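Local coordinates for iota-carrageenase (Alteromonas sp., PDB 1H80), which hydrolyses the 1,4-beta-linkages of iota-carrageenan, a sulfated galactan of red algal cell walls, within the chain and with inversion of the anomeric configuration, at residues 147-152 / 183-188. Numbering follows the deposited sequence.
Sequences NFTIDD and KQNNAL
Thr149, Ile150 and Asp151 pair in parallel with Lys183, Gln184 and Asn185, the strand axes 4.6 Å apart, and Ile150 is held through both its backbone N, which donates to Lys183 O, and its backbone O, which accepts from Asn185 N at 2.8 Å. Asp152 N continues the pairing past the strand end by hydrogen-bonding to Asn185 O. On the face carrying Thr149 and Asp151, the side chains of Asp151 and Asn185 lie alongside each other, and Asn185 ND2 donates to Asp151 OD1 (3.0 Å, 162° at the hydrogen), while Asp151 OD2 forms a salt bridge with Lys125. Thr149 CG2 packs 3.5 Å from the same ND2. On the other face Gln184 reaches out as an extended chain, CG anti to the backbone N (chi1 -178°); its CG lies 4.1 Å from Ile150 CB, its OE1 is hydrogen-bonded to Ser159 OG, and its NE2 stands 2.9 Å from Asp152 OD2. Asp152 OD1 is hydrogen-bonded to OG1 of Thr155, a sodium ligand. An alanine at Gln184 would probably leave Ser159 without its amide partner and open a gap beside Ile150. Beyond the strands, Leu188 N donates to a water that lies 2.6 Å from Asp152 OD2. Such in-register parallel pairing of strands from successive turns, with side chains aligned above one another, is characteristic of the right-handed beta-helix of pectate lyase-like enzymes.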
ATOM      1  N   ASN A 147       7.083 -11.546   7.071  1.00 12.10           N
ATOM      2  CA  ASN A 147       8.323 -12.066   6.521  1.00 11.23           C
ATOM      3  C   ASN A 147       8.511 -12.687   5.139  1.00 11.36           C
ATOM      4  O   ASN A 147       8.719 -13.902   5.013  1.00 11.70           O
ATOM      5  CB  ASN A 147       8.843 -13.046   7.556  1.00 11.82           C
ATOM      6  CG  ASN A 147      10.336 -13.206   7.520  1.00 12.33           C
ATOM      7  OD1 ASN A 147      11.061 -12.336   7.039  1.00 13.15           O
ATOM      8  ND2 ASN A 147      10.816 -14.316   8.080  1.00 12.51           N
ATOM      9  N   PHE A 148       8.497 -11.850   4.112  1.00 11.54           N
ATOM     10  CA  PHE A 148       8.752 -12.320   2.768  1.00 11.64           C
ATOM     11  C   PHE A 148       9.075 -11.144   1.878  1.00 12.34           C
ATOM     12  O   PHE A 148       8.871  -9.982   2.244  1.00 11.71           O
ATOM     13  CB  PHE A 148       7.576 -13.144   2.231  1.00 12.57           C
ATOM     14  CG  PHE A 148       6.253 -12.442   2.278  1.00 11.94           C
ATOM     15  CD1 PHE A 148       5.823 -11.675   1.202  1.00 13.54           C
ATOM     16  CD2 PHE A 148       5.414 -12.585   3.379  1.00 13.72           C
ATOM     17  CE1 PHE A 148       4.570 -11.064   1.218  1.00 13.72           C
ATOM     18  CE2 PHE A 148       4.158 -11.976   3.408  1.00 13.48           C
ATOM     19  CZ  PHE A 148       3.735 -11.216   2.323  1.00 14.11           C
ATOM     20  N   THR A 149       9.648 -11.466   0.730  1.00 12.53           N
ATOM     21  CA  THR A 149      10.029 -10.466  -0.247  1.00 13.10           C
ATOM     22  C   THR A 149       9.155 -10.691  -1.464  1.00 13.18           C
ATOM     23  O   THR A 149       8.840 -11.829  -1.812  1.00 12.61           O
ATOM     24  CB  THR A 149      11.508 -10.625  -0.649  1.00 14.66           C
ATOM     25  OG1 THR A 149      12.342 -10.383   0.492  1.00 16.61           O
ATOM     26  CG2 THR A 149      11.873  -9.649  -1.760  1.00 15.78           C
ATOM     27  N   ILE A 150       8.746  -9.598  -2.089  1.00 12.83           N
ATOM     28  CA  ILE A 150       7.917  -9.675  -3.274  1.00 14.01           C
ATOM     29  C   ILE A 150       8.702  -9.087  -4.431  1.00 13.98           C
ATOM     30  O   ILE A 150       9.001  -7.895  -4.435  1.00 14.21           O
ATOM     31  CB  ILE A 150       6.624  -8.858  -3.105  1.00 13.92           C
ATOM     32  CG1 ILE A 150       5.860  -9.343  -1.871  1.00 14.69           C
ATOM     33  CG2 ILE A 150       5.768  -8.975  -4.362  1.00 15.15           C
ATOM     34  CD1 ILE A 150       4.737  -8.419  -1.451  1.00 16.04           C
ATOM     35  N   ASP A 151       9.069  -9.930  -5.390  1.00 15.04           N
ATOM     36  CA  ASP A 151       9.779  -9.467  -6.574  1.00 16.14           C
ATOM     37  C   ASP A 151       8.687  -9.131  -7.577  1.00 16.15           C
ATOM     38  O   ASP A 151       8.191  -9.996  -8.302  1.00 16.51           O
ATOM     39  CB  ASP A 151      10.688 -10.563  -7.132  1.00 17.37           C
ATOM     40  CG  ASP A 151      12.109 -10.465  -6.615  1.00 19.56           C
ATOM     41  OD1 ASP A 151      12.349  -9.727  -5.635  1.00 20.53           O
ATOM     42  OD2 ASP A 151      12.987 -11.136  -7.190  1.00 21.71           O
ATOM     43  N   ASP A 152       8.303  -7.861  -7.592  1.00 16.79           N
ATOM     44  CA  ASP A 152       7.248  -7.382  -8.470  1.00 17.58           C
ATOM     45  C   ASP A 152       7.803  -7.119  -9.862  1.00 18.34           C
ATOM     46  O   ASP A 152       9.014  -7.189 -10.091  1.00 17.74           O
ATOM     47  CB  ASP A 152       6.667  -6.088  -7.896  1.00 17.92           C
ATOM     48  CG  ASP A 152       5.238  -5.832  -8.330  1.00 18.60           C
ATOM     49  OD1 ASP A 152       4.772  -6.441  -9.316  1.00 18.56           O
ATOM     50  OD2 ASP A 152       4.580  -4.997  -7.675  1.00 20.06           O
ATOM     51  N   LYS A 183       9.297  -6.843   2.050  1.00 12.23           N
ATOM     52  CA  LYS A 183      10.060  -5.986   1.160  1.00 12.94           C
ATOM     53  C   LYS A 183       9.508  -6.232  -0.226  1.00 12.80           C
ATOM     54  O   LYS A 183       9.325  -7.381  -0.625  1.00 13.68           O
ATOM     55  CB  LYS A 183      11.547  -6.358   1.193  1.00 14.74           C
ATOM     56  CG  LYS A 183      12.382  -5.750   0.065  1.00 17.98           C
ATOM     57  CD  LYS A 183      12.376  -4.231   0.103  1.00 19.29           C
ATOM     58  CE  LYS A 183      13.111  -3.642  -1.095  1.00 20.62           C
ATOM     59  NZ  LYS A 183      14.540  -4.076  -1.135  1.00 22.85           N
ATOM     60  N   GLN A 184       9.217  -5.157  -0.948  1.00 12.59           N
ATOM     61  CA  GLN A 184       8.711  -5.280  -2.305  1.00 13.29           C
ATOM     62  C   GLN A 184       9.681  -4.610  -3.259  1.00 14.00           C
ATOM     63  O   GLN A 184      10.080  -3.464  -3.049  1.00 14.37           O
ATOM     64  CB  GLN A 184       7.335  -4.628  -2.441  1.00 14.30           C
ATOM     65  CG  GLN A 184       6.736  -4.781  -3.834  1.00 14.64           C
ATOM     66  CD  GLN A 184       5.260  -4.451  -3.872  1.00 16.76           C
ATOM     67  OE1 GLN A 184       4.552  -4.636  -2.885  1.00 18.21           O
ATOM     68  NE2 GLN A 184       4.781  -3.983  -5.017  1.00 15.96           N
ATOM     69  N   ASN A 185      10.073  -5.338  -4.298  1.00 13.80           N
ATOM     70  CA  ASN A 185      10.989  -4.791  -5.289  1.00 15.15           C
ATOM     71  C   ASN A 185      10.264  -4.487  -6.587  1.00 15.05           C
ATOM     72  O   ASN A 185       9.338  -5.197  -6.980  1.00 15.49           O
ATOM     73  CB  ASN A 185      12.122  -5.776  -5.587  1.00 15.66           C
ATOM     74  CG  ASN A 185      13.001  -6.033  -4.386  1.00 16.64           C
ATOM     75  OD1 ASN A 185      13.543  -5.105  -3.791  1.00 18.17           O
ATOM     76  ND2 ASN A 185      13.152  -7.300  -4.024  1.00 18.30           N
ATOM     77  N   ASN A 186      10.694  -3.414  -7.236  1.00 15.76           N
ATOM     78  CA  ASN A 186      10.160  -2.988  -8.523  1.00 16.27           C
ATOM     79  C   ASN A 186       8.641  -2.841  -8.609  1.00 15.85           C
ATOM     80  O   ASN A 186       7.989  -3.457  -9.453  1.00 15.55           O
ATOM     81  CB  ASN A 186      10.665  -3.944  -9.610  1.00 17.47           C
ATOM     82  CG  ASN A 186      10.497  -3.376 -11.005  1.00 18.28           C
ATOM     83  OD1 ASN A 186      10.530  -2.162 -11.195  1.00 19.87           O
ATOM     84  ND2 ASN A 186      10.333  -4.254 -11.992  1.00 20.35           N
ATOM     85  N   ALA A 187       8.084  -2.005  -7.741  1.00 15.27           N
ATOM     86  CA  ALA A 187       6.647  -1.755  -7.736  1.00 15.51           C
ATOM     87  C   ALA A 187       6.307  -0.648  -8.734  1.00 15.94           C
ATOM     88  O   ALA A 187       7.142   0.212  -9.031  1.00 16.34           O
ATOM     89  CB  ALA A 187       6.196  -1.339  -6.342  1.00 15.36           C
ATOM     90  N   LEU A 188       5.084  -0.680  -9.251  1.00 15.94           N
ATOM     91  CA  LEU A 188       4.619   0.340 -10.185  1.00 15.83           C
ATOM     92  C   LEU A 188       4.305   1.583  -9.355  1.00 15.99           C
ATOM     93  O   LEU A 188       3.789   1.476  -8.241  1.00 15.31           O
ATOM     94  CB  LEU A 188       3.364  -0.149 -10.909  1.00 16.79           C
ATOM     95  CG  LEU A 188       2.722   0.770 -11.948  1.00 17.98           C
ATOM     96  CD1 LEU A 188       3.725   1.133 -13.037  1.00 18.24           C
ATOM     97  CD2 LEU A 188       1.517   0.058 -12.542  1.00 17.64           C
TER
HETATM   98  O   HOH W   1       3.454  -2.866  -8.654  1.00 17.28           O
HETATM   99  O   HOH W   2      11.029  -6.879 -11.933  1.00 30.14           O